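Local coordinates for protein Trypsin/chymotrypsin inhibitor (Alocasia macrorrhizos, PDB 5YCZ) that inhibits the serine proteases trypsin and alpha-chymotrypsin as a homodimeric Kunitz-type inhibitor with a beta-trefoil fold, at residues A[3-8]-A[129-134]; A[17-22]-A[53-58]; A[72-77]-A[116-121]. All blocks are in the same frame, centred on the assembly; numbering follows the deposited sequence.

Interaction 1: A[3-8]-A[129-134]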
loop_
_atom_site.group_PDB
_atom_site.type_symbol
_atom_site.label_atom_id
_atom_site.label_comp_id
_atom_site.label_asym_id
_atom_site.label_seq_id
_atom_site.Cartn_x
_atom_site.Cartn_y
_atom_site.Cartn_z
ATOM N N PRO A 3 -16.356 -15.966 -7.764
ATOM C CA PRO A 3 -15.106 -15.285 -7.431
ATOM C C PRO A 3 -14.140 -15.341 -8.598
ATOM O O PRO A 3 -14.318 -16.070 -9.578
ATOM C CB PRO A 3 -14.568 -16.059 -6.223
ATOM C CG PRO A 3 -15.181 -17.389 -6.330
ATOM C CD PRO A 3 -16.536 -17.192 -6.969
ATOM N N VAL A 4 -13.135 -14.538 -8.484
ATOM C CA VAL A 4 -11.982 -14.590 -9.367
ATOM C C VAL A 4 -11.005 -15.608 -8.787
ATOM O O VAL A 4 -10.926 -15.787 -7.571
ATOM C CB VAL A 4 -11.385 -13.171 -9.501
ATOM C CG1 VAL A 4 -10.210 -13.146 -10.451
ATOM C CG2 VAL A 4 -12.478 -12.185 -9.950
ATOM N N LEU A 5 -10.280 -16.312 -9.640
ATOM C CA LEU A 5 -9.341 -17.326 -9.186
ATOM C C LEU A 5 -7.939 -17.057 -9.719
ATOM O O LEU A 5 -7.764 -16.442 -10.783
ATOM C CB LEU A 5 -9.777 -18.727 -9.635
ATOM C CG LEU A 5 -11.275 -19.014 -9.623
ATOM C CD1 LEU A 5 -11.563 -20.369 -10.263
ATOM C CD2 LEU A 5 -11.809 -18.942 -8.196
ATOM N N ASP A 6 -6.940 -17.560 -8.987
ATOM C CA ASP A 6 -5.551 -17.439 -9.399
ATOM C C ASP A 6 -5.210 -18.593 -10.338
ATOM O O ASP A 6 -6.085 -19.344 -10.770
ATOM C CB ASP A 6 -4.626 -17.369 -8.177
ATOM C CG ASP A 6 -4.915 -18.447 -7.147
ATOM O OD1 ASP A 6 -5.335 -19.551 -7.547
ATOM O OD2 ASP A 6 -4.711 -18.192 -5.936
ATOM N N VAL A 7 -3.931 -18.728 -10.698
ATOM C CA VAL A 7 -3.502 -19.861 -11.517
ATOM C C VAL A 7 -3.751 -21.169 -10.778
ATOM O O VAL A 7 -4.022 -22.209 -11.396
ATOM C CB VAL A 7 -2.018 -19.690 -11.899
ATOM C CG1 VAL A 7 -1.850 -18.740 -13.100
ATOM C CG2 VAL A 7 -1.250 -19.166 -10.688
ATOM N N ASP A 8 -3.698 -21.131 -9.446
ATOM C CA ASP A 8 -3.892 -22.287 -8.578
ATOM C C ASP A 8 -5.361 -22.572 -8.281
ATOM O O ASP A 8 -5.657 -23.331 -7.348
ATOM C CB ASP A 8 -3.139 -22.083 -7.253
ATOM C CG ASP A 8 -1.645 -21.899 -7.445
ATOM O OD1 ASP A 8 -1.098 -22.468 -8.412
ATOM O OD2 ASP A 8 -1.021 -21.180 -6.630
ATOM N N ARG A 129 -8.466 -19.395 -16.728
ATOM C CA ARG A 129 -8.923 -18.319 -15.854
ATOM C C ARG A 129 -8.275 -17.014 -16.310
ATOM O O ARG A 129 -7.387 -16.490 -15.640
ATOM C CB ARG A 129 -8.596 -18.628 -14.387
ATOM C CG ARG A 129 -9.487 -19.700 -13.762
ATOM C CD ARG A 129 -8.781 -20.400 -12.596
ATOM N NE ARG A 129 -7.946 -21.522 -13.029
ATOM C CZ ARG A 129 -8.336 -22.794 -13.008
ATOM N NH1 ARG A 129 -9.554 -23.115 -12.577
ATOM N NH2 ARG A 129 -7.506 -23.749 -13.418
ATOM N N ASP A 130 -8.715 -16.501 -17.455
ATOM C CA ASP A 130 -8.308 -15.184 -17.918
ATOM C C ASP A 130 -9.290 -14.137 -17.435
ATOM O O ASP A 130 -10.487 -14.400 -17.285
ATOM C CB ASP A 130 -8.227 -15.126 -19.439
ATOM C CG ASP A 130 -7.278 -16.144 -19.997
ATOM O OD1 ASP A 130 -6.841 -17.016 -19.215
ATOM O OD2 ASP A 130 -6.958 -16.055 -21.206
ATOM N N TYR A 131 -8.776 -12.939 -17.183
ATOM C CA TYR A 131 -9.632 -11.868 -16.721
ATOM C C TYR A 131 -9.236 -10.577 -17.408
ATOM O O TYR A 131 -8.207 -10.479 -18.084
ATOM C CB TYR A 131 -9.576 -11.733 -15.199
ATOM C CG TYR A 131 -10.014 -12.986 -14.465
ATOM C CD1 TYR A 131 -11.327 -13.134 -14.026
ATOM C CD2 TYR A 131 -9.115 -14.026 -14.214
ATOM C CE1 TYR A 131 -11.733 -14.283 -13.361
ATOM C CE2 TYR A 131 -9.517 -15.183 -13.550
ATOM C CZ TYR A 131 -10.825 -15.304 -13.132
ATOM O OH TYR A 131 -11.221 -16.441 -12.479
ATOM N N GLN A 132 -10.100 -9.589 -17.258
ATOM C CA GLN A 132 -9.788 -8.218 -17.610
ATOM C C GLN A 132 -10.209 -7.319 -16.451
ATOM O O GLN A 132 -10.917 -7.745 -15.530
ATOM C CB GLN A 132 -10.497 -7.797 -18.891
ATOM C CG GLN A 132 -10.530 -8.835 -19.967
ATOM C CD GLN A 132 -11.762 -8.673 -20.821
ATOM O OE1 GLN A 132 -12.783 -8.156 -20.354
ATOM N NE2 GLN A 132 -11.678 -9.100 -22.080
ATOM N N ILE A 133 -9.768 -6.061 -16.501
ATOM C CA ILE A 133 -10.161 -5.045 -15.535
ATOM C C ILE A 133 -11.030 -4.021 -16.236
ATOM O O ILE A 133 -10.716 -3.569 -17.344
ATOM C CB ILE A 133 -8.943 -4.371 -14.905
ATOM C CG1 ILE A 133 -8.060 -5.456 -14.291
ATOM C CG2 ILE A 133 -9.395 -3.310 -13.904
ATOM C CD1 ILE A 133 -7.143 -4.942 -13.218
ATOM N N GLU A 134 -12.127 -3.662 -15.597
ATOM C CA GLU A 134 -13.010 -2.647 -16.121
ATOM C C GLU A 134 -12.958 -1.453 -15.197
ATOM O O GLU A 134 -12.775 -1.609 -13.990
ATOM C CB GLU A 134 -14.430 -3.169 -16.229
ATOM C CG GLU A 134 -14.590 -4.153 -17.373
ATOM C CD GLU A 134 -15.969 -4.090 -17.975
ATOM O OE1 GLU A 134 -16.218 -3.172 -18.802
ATOM O OE2 GLU A 134 -16.799 -4.948 -17.595
#

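Interaction 2: A[17-22]-A[53-58]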
loop_
_atom_site.group_PDB
_atom_site.type_symbol
_atom_site.label_atom_id
_atom_site.label_comp_id
_atom_site.label_asym_id
_atom_site.label_seq_id
_atom_site.Cartn_x
_atom_site.Cartn_y
_atom_site.Cartn_z
ATOM N N LEU A 17 -1.217 -10.596 -1.680
ATOM C CA LEU A 17 -0.434 -10.070 -2.790
ATOM C C LEU A 17 -0.524 -10.996 -3.987
ATOM O O LEU A 17 -0.269 -12.191 -3.858
ATOM C CB LEU A 17 1.035 -9.914 -2.404
ATOM C CG LEU A 17 1.429 -9.144 -1.156
ATOM C CD1 LEU A 17 2.903 -8.785 -1.256
ATOM C CD2 LEU A 17 0.571 -7.918 -1.004
ATOM N N TYR A 18 -0.829 -10.430 -5.159
ATOM C CA TYR A 18 -0.899 -11.182 -6.406
ATOM C C TYR A 18 -0.229 -10.397 -7.528
ATOM O O TYR A 18 -0.409 -9.186 -7.643
ATOM C CB TYR A 18 -2.352 -11.478 -6.810
ATOM C CG TYR A 18 -3.183 -12.234 -5.788
ATOM C CD1 TYR A 18 -3.687 -11.596 -4.656
ATOM C CD2 TYR A 18 -3.484 -13.582 -5.967
ATOM C CE1 TYR A 18 -4.443 -12.291 -3.714
ATOM C CE2 TYR A 18 -4.242 -14.268 -5.046
ATOM C CZ TYR A 18 -4.710 -13.622 -3.924
ATOM O OH TYR A 18 -5.455 -14.308 -3.008
ATOM N N TYR A 19 0.529 -11.088 -8.359
ATOM C CA TYR A 19 1.102 -10.499 -9.553
ATOM C C TYR A 19 0.102 -10.584 -10.704
ATOM O O TYR A 19 -0.551 -11.616 -10.890
ATOM C CB TYR A 19 2.378 -11.230 -9.968
ATOM C CG TYR A 19 3.545 -11.182 -9.003
ATOM C CD1 TYR A 19 4.036 -9.978 -8.513
ATOM C CD2 TYR A 19 4.196 -12.357 -8.626
ATOM C CE1 TYR A 19 5.122 -9.956 -7.645
ATOM C CE2 TYR A 19 5.284 -12.342 -7.772
ATOM C CZ TYR A 19 5.741 -11.144 -7.281
ATOM O OH TYR A 19 6.818 -11.148 -6.425
ATOM N N ALA A 20 0.020 -9.513 -11.506
ATOM C CA ALA A 20 -0.862 -9.484 -12.676
ATOM C C ALA A 20 -0.060 -9.851 -13.918
ATOM O O ALA A 20 0.366 -8.997 -14.690
ATOM C CB ALA A 20 -1.528 -8.122 -12.829
ATOM N N THR A 21 0.111 -11.158 -14.123
ATOM C CA THR A 21 0.866 -11.657 -15.268
ATOM C C THR A 21 0.082 -11.475 -16.556
ATOM O O THR A 21 -1.134 -11.682 -16.610
ATOM C CB THR A 21 1.196 -13.136 -15.095
ATOM O OG1 THR A 21 0.023 -13.943 -15.343
ATOM C CG2 THR A 21 1.692 -13.380 -13.693
ATOM N N SER A 22 0.787 -11.129 -17.608
ATOM C CA SER A 22 0.132 -10.891 -18.880
ATOM C C SER A 22 -0.215 -12.226 -19.546
ATOM O O SER A 22 0.651 -13.086 -19.724
ATOM C CB SER A 22 1.035 -10.027 -19.752
ATOM O OG SER A 22 0.864 -10.359 -21.110
ATOM N N GLY A 53 6.143 -8.445 -12.763
ATOM C CA GLY A 53 5.921 -7.047 -12.416
ATOM C C GLY A 53 6.063 -6.842 -10.919
ATOM O O GLY A 53 6.945 -7.416 -10.271
ATOM N N ARG A 54 5.182 -6.029 -10.353
ATOM C CA ARG A 54 5.124 -5.804 -8.918
ATOM C C ARG A 54 3.811 -6.319 -8.346
ATOM O O ARG A 54 2.814 -6.450 -9.068
ATOM C CB ARG A 54 5.275 -4.314 -8.590
ATOM C CG ARG A 54 6.710 -3.879 -8.600
ATOM C CD ARG A 54 6.787 -2.411 -8.306
ATOM N NE ARG A 54 7.950 -1.827 -8.948
ATOM C CZ ARG A 54 9.082 -1.540 -8.317
ATOM N NH1 ARG A 54 9.195 -1.771 -7.008
ATOM N NH2 ARG A 54 10.100 -1.009 -8.997
ATOM N N PRO A 55 3.774 -6.614 -7.050
ATOM C CA PRO A 55 2.563 -7.212 -6.467
ATOM C C PRO A 55 1.428 -6.206 -6.331
ATOM O O PRO A 55 1.635 -5.047 -5.957
ATOM C CB PRO A 55 3.030 -7.696 -5.089
ATOM C CG PRO A 55 4.522 -7.703 -5.151
ATOM C CD PRO A 55 4.912 -6.631 -6.120
ATOM N N LEU A 56 0.220 -6.674 -6.612
ATOM C CA LEU A 56 -1.001 -5.929 -6.379
ATOM C C LEU A 56 -1.801 -6.585 -5.267
ATOM O O LEU A 56 -1.624 -7.764 -4.952
ATOM C CB LEU A 56 -1.851 -5.859 -7.648
ATOM C CG LEU A 56 -1.192 -5.125 -8.807
ATOM C CD1 LEU A 56 -1.674 -5.682 -10.112
ATOM C CD2 LEU A 56 -1.501 -3.643 -8.720
ATOM N N ALA A 57 -2.691 -5.805 -4.673
ATOM C CA ALA A 57 -3.674 -6.347 -3.752
ATOM C C ALA A 57 -4.996 -5.652 -4.013
ATOM O O ALA A 57 -5.021 -4.498 -4.456
ATOM C CB ALA A 57 -3.244 -6.180 -2.296
ATOM N N PHE A 58 -6.094 -6.372 -3.752
ATOM C CA PHE A 58 -7.442 -5.953 -4.112
ATOM C C PHE A 58 -8.333 -5.847 -2.887
ATOM O O PHE A 58 -8.201 -6.609 -1.929
ATOM C CB PHE A 58 -8.071 -6.919 -5.085
ATOM C CG PHE A 58 -7.195 -7.233 -6.237
ATOM C CD1 PHE A 58 -7.228 -6.446 -7.374
ATOM C CD2 PHE A 58 -6.307 -8.297 -6.174
ATOM C CE1 PHE A 58 -6.405 -6.726 -8.444
ATOM C CE2 PHE A 58 -5.482 -8.591 -7.230
ATOM C CZ PHE A 58 -5.522 -7.806 -8.374
HETATM O O HOH W 1 2.301 -7.409 -11.668
#

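Interaction 3: A[72-77]-A[116-121]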
loop_
_atom_site.group_PDB
_atom_site.type_symbol
_atom_site.label_atom_id
_atom_site.label_comp_id
_atom_site.label_asym_id
_atom_site.label_seq_id
_atom_site.Cartn_x
_atom_site.Cartn_y
_atom_site.Cartn_z
ATOM N N SER A 72 -18.056 -7.243 -9.342
ATOM C CA SER A 72 -18.280 -6.353 -8.208
ATOM C C SER A 72 -17.123 -5.374 -8.026
ATOM O O SER A 72 -15.956 -5.742 -8.184
ATOM C CB SER A 72 -18.470 -7.165 -6.929
ATOM O OG SER A 72 -19.512 -8.110 -7.091
ATOM N N THR A 73 -17.444 -4.128 -7.666
ATOM C CA THR A 73 -16.413 -3.089 -7.671
ATOM C C THR A 73 -15.432 -3.289 -6.522
ATOM O O THR A 73 -15.779 -3.805 -5.454
ATOM C CB THR A 73 -17.007 -1.666 -7.601
ATOM O OG1 THR A 73 -17.948 -1.545 -6.526
ATOM C CG2 THR A 73 -17.679 -1.275 -8.901
ATOM N N LEU A 74 -14.184 -2.886 -6.770
ATOM C CA LEU A 74 -13.118 -2.981 -5.787
ATOM C C LEU A 74 -12.110 -1.873 -6.021
ATOM O O LEU A 74 -12.140 -1.172 -7.035
ATOM C CB LEU A 74 -12.415 -4.322 -5.870
ATOM C CG LEU A 74 -12.070 -4.684 -7.306
ATOM C CD1 LEU A 74 -10.767 -4.034 -7.726
ATOM C CD2 LEU A 74 -11.949 -6.188 -7.444
ATOM N N TYR A 75 -11.162 -1.781 -5.101
ATOM C CA TYR A 75 -9.989 -0.939 -5.248
ATOM C C TYR A 75 -8.766 -1.799 -5.490
ATOM O O TYR A 75 -8.705 -2.968 -5.087
ATOM C CB TYR A 75 -9.751 -0.101 -4.003
ATOM C CG TYR A 75 -10.980 0.586 -3.537
ATOM C CD1 TYR A 75 -11.609 1.506 -4.346
ATOM C CD2 TYR A 75 -11.530 0.297 -2.296
ATOM C CE1 TYR A 75 -12.756 2.144 -3.928
ATOM C CE2 TYR A 75 -12.668 0.926 -1.865
ATOM C CZ TYR A 75 -13.283 1.856 -2.684
ATOM O OH TYR A 75 -14.430 2.504 -2.281
ATOM N N ILE A 76 -7.776 -1.194 -6.132
ATOM C CA ILE A 76 -6.538 -1.870 -6.477
ATOM C C ILE A 76 -5.387 -0.988 -6.032
ATOM O O ILE A 76 -5.444 0.240 -6.165
ATOM C CB ILE A 76 -6.433 -2.151 -7.994
ATOM C CG1 ILE A 76 -7.710 -2.798 -8.521
ATOM C CG2 ILE A 76 -5.211 -3.031 -8.303
ATOM C CD1 ILE A 76 -7.779 -2.886 -10.050
ATOM N N MET A 77 -4.322 -1.618 -5.527
ATOM C CA MET A 77 -3.125 -0.869 -5.187
ATOM C C MET A 77 -1.893 -1.745 -5.298
ATOM O O MET A 77 -1.990 -2.973 -5.345
ATOM C CB MET A 77 -3.254 -0.253 -3.789
ATOM C CG MET A 77 -3.487 -1.222 -2.629
ATOM S SD MET A 77 -2.761 -0.623 -1.078
ATOM C CE MET A 77 -3.573 0.960 -0.914
ATOM N N PHE A 116 -12.785 -0.164 -9.694
ATOM C CA PHE A 116 -12.570 -1.089 -10.789
ATOM C C PHE A 116 -13.344 -2.370 -10.504
ATOM O O PHE A 116 -13.705 -2.657 -9.358
ATOM C CB PHE A 116 -11.072 -1.378 -10.975
ATOM C CG PHE A 116 -10.261 -0.159 -11.280
ATOM C CD1 PHE A 116 -9.865 0.708 -10.262
ATOM C CD2 PHE A 116 -9.906 0.137 -12.581
ATOM C CE1 PHE A 116 -9.123 1.844 -10.538
ATOM C CE2 PHE A 116 -9.163 1.273 -12.870
ATOM C CZ PHE A 116 -8.760 2.127 -11.849
ATOM N N ALA A 117 -13.623 -3.126 -11.565
ATOM C CA ALA A 117 -14.159 -4.470 -11.441
ATOM C C ALA A 117 -13.336 -5.407 -12.306
ATOM O O ALA A 117 -12.692 -4.977 -13.265
ATOM C CB ALA A 117 -15.629 -4.536 -11.853
ATOM N N ILE A 118 -13.352 -6.691 -11.951
ATOM C CA ILE A 118 -12.692 -7.740 -12.720
ATOM C C ILE A 118 -13.735 -8.692 -13.289
ATOM O O ILE A 118 -14.696 -9.071 -12.611
ATOM C CB ILE A 118 -11.671 -8.516 -11.870
ATOM C CG1 ILE A 118 -10.628 -7.562 -11.304
ATOM C CG2 ILE A 118 -10.989 -9.605 -12.701
ATOM C CD1 ILE A 118 -10.098 -7.989 -9.951
ATOM N N ARG A 119 -13.518 -9.103 -14.531
ATOM C CA ARG A 119 -14.430 -9.964 -15.263
ATOM C C ARG A 119 -13.622 -10.996 -16.031
ATOM O O ARG A 119 -12.473 -10.742 -16.402
ATOM C CB ARG A 119 -15.304 -9.156 -16.240
ATOM C CG ARG A 119 -16.270 -8.217 -15.556
ATOM C CD ARG A 119 -17.488 -7.919 -16.423
ATOM N NE ARG A 119 -18.726 -8.075 -15.660
ATOM C CZ ARG A 119 -19.244 -7.128 -14.886
ATOM N NH1 ARG A 119 -18.626 -5.949 -14.778
ATOM N NH2 ARG A 119 -20.378 -7.359 -14.226
ATOM N N LYS A 120 -14.240 -12.156 -16.280
ATOM C CA LYS A 120 -13.636 -13.185 -17.123
ATOM C C LYS A 120 -13.545 -12.716 -18.572
ATOM O O LYS A 120 -14.300 -11.859 -19.025
ATOM C CB LYS A 120 -14.439 -14.494 -17.048
ATOM C CG LYS A 120 -13.588 -15.780 -17.025
ATOM C CD LYS A 120 -14.090 -16.797 -15.994
ATOM C CE LYS A 120 -13.056 -17.903 -15.687
ATOM N NZ LYS A 120 -13.417 -18.693 -14.461
ATOM N N ALA A 121 -12.595 -13.280 -19.299
ATOM C CA ALA A 121 -12.496 -13.083 -20.737
ATOM C C ALA A 121 -12.578 -14.457 -21.385
ATOM O O ALA A 121 -11.761 -15.335 -21.087
ATOM C CB ALA A 121 -11.197 -12.366 -21.104
HETATM O O HOH W 2 -14.483 -7.195 -9.594
#

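Interaction 1: A[3-8]-A[129-134]
Val4 and Tyr131 meet methyl to ring. CG1 of Val4 sits over the centre of one face of the Tyr131 ring, 3.5 Å from the centroid and 14° off its normal, a CH-pi contact. Its place there follows from a first torsion that sets CG1 anti to the backbone N (chi1 -178°). At the far end of the same ring the phenol oxygen OH accepts the backbone N-H of Leu5 at 3.0 Å, with 154° at the hydrogen, so one side chain grips two successive residues of 3-8, one by its face and one by its hydroxyl. Beside it, the aliphatic part of Arg129 runs past Leu5: CD lies 3.5 Å from Leu5 CB, and Leu5 CD1 comes to the edge of the guanidinium. Arg129 CD also approaches Asp6 O at 3.4 Å. Further out, Val4 packs on Ile118 and Phe178, and Tyr131 on Ile118 and Lys120, while backbone bonds tie Val4 to Val68 and Val7 to Phe178. Asp130 OD1 forms a salt bridge with Arg177 NH1. The irregular N-terminal segment is thereby laid against Arg129 and Tyr131, where the chain leads into strand 131-135, part of the beta-trefoil fold of Kunitz-type inhibitors.

Interaction 2: A[17-22]-A[53-58]
Tyr18 and Leu56 form an antiparallel hydrogen-bonded pair between two strands of the beta-trefoil, with the predicted reactive bond Leu56-Ala57 lying in the second. Both bonds of the pair are nearly straight: Tyr18 N donates to Leu56 O at 2.8 Å in the carbonyl plane, whereas Leu56 N reaches Tyr18 O at 2.8 Å from 34° outside the plane of that carbonyl. Leu56 O also receives a CA-H...O contact from Leu17 CA. On the buried side, Leu56 CD1 touches Ala20 CB at 3.7 Å and Phe58 turns a ring edge to Tyr18 CB; Ile76 packs on both Leu56 and Phe58. The Tyr18 hydroxyl is hydrogen-bonded to Gln13 N. Equally close, Tyr19 (CG anti to the carbonyl carbon, chi1 -64°) lies side by side with Pro55, Tyr19 CE1 against Pro55 CG at 3.4 Å, and Arg54 C meets the Tyr19 ring at its edge. Leu17, partly exposed, lays CD1 obliquely across Pro55 CB at 4.0 Å. Past Tyr19 and Pro55 the strands part, their N-to-C directions 110° apart. Arg54 NH1 forms a salt bridge with Glu80 OE1. Where direct strand bonding gives out, a water spans the gap, accepting from Ala20 N at 3.1 Å and lying 2.8 Å from Arg54 O.

Interaction 3: A[72-77]-A[116-121]
Leu74 folds its side chain over the carbonyl of Phe116. CB starts 4.1 Å from Phe116 O; CG comes to 3.3 Å from the same oxygen, because the first torsion puts it between the backbone N and the carbonyl carbon (chi1 47°). Past the branch the two methyls part: CD1 stays by Phe116, near O and CB, while CD2 goes on to Ile118 CD1 at 3.6 Å, the two side chains crossing at about a right angle. Phe116 O also accepts the N-H of Leu74, N to O 2.6 Å, and Phe116 N returns a bond to Leu74 O at 2.9 Å, with 173° at the hydrogen. These two bonds make a single antiparallel bridge, Leu74 with Phe116, between strands 74-77 and 116-120, which belong to different sheets of the beta-trefoil and diverge at once, their short axes 95° apart. Thr73 CA adds a CA-H...O contact to Phe116 O. Ile76 CD1 crosses Phe116 at about a right angle, 3.7 Å from its CB, and Phe116 packs in turn on Ile133. Tyr75 packs on Pro81 and Met77 on Glu80 of the second subunit. Thr73 OG1 is hydrogen-bonded to Glu61 OE2 and Thr140 N. Beyond the bridge a water accepts from Ile118 N at 2.7 Å and donates to Ser72 O.

How the interactions relate
Interaction 3 is the most buried of the three; interactions 1 and 2 are partly buried. Interactions 2 and 3 share the four-stranded sheet: strands 55-60 and 74-77 are neighbours, with Ala57 N 3.0 Å from Met77 O. Interactions 1 and 3 share the six-stranded sheet, where strands 116-120 and 131-135 pair, Gln132 N lying 2.8 Å from Arg119 O. The segments 72-77 and 116-121 thus bridge the two sheets. Interactions 2 and 3 rest on paired backbone bonds, apolar side chains and a water each; interaction 1, with an irregular partner, relies on a side-chain hydroxyl, a ring face and the aliphatic part of an arginine. It touches interaction 2 through Asp6 and Tyr18.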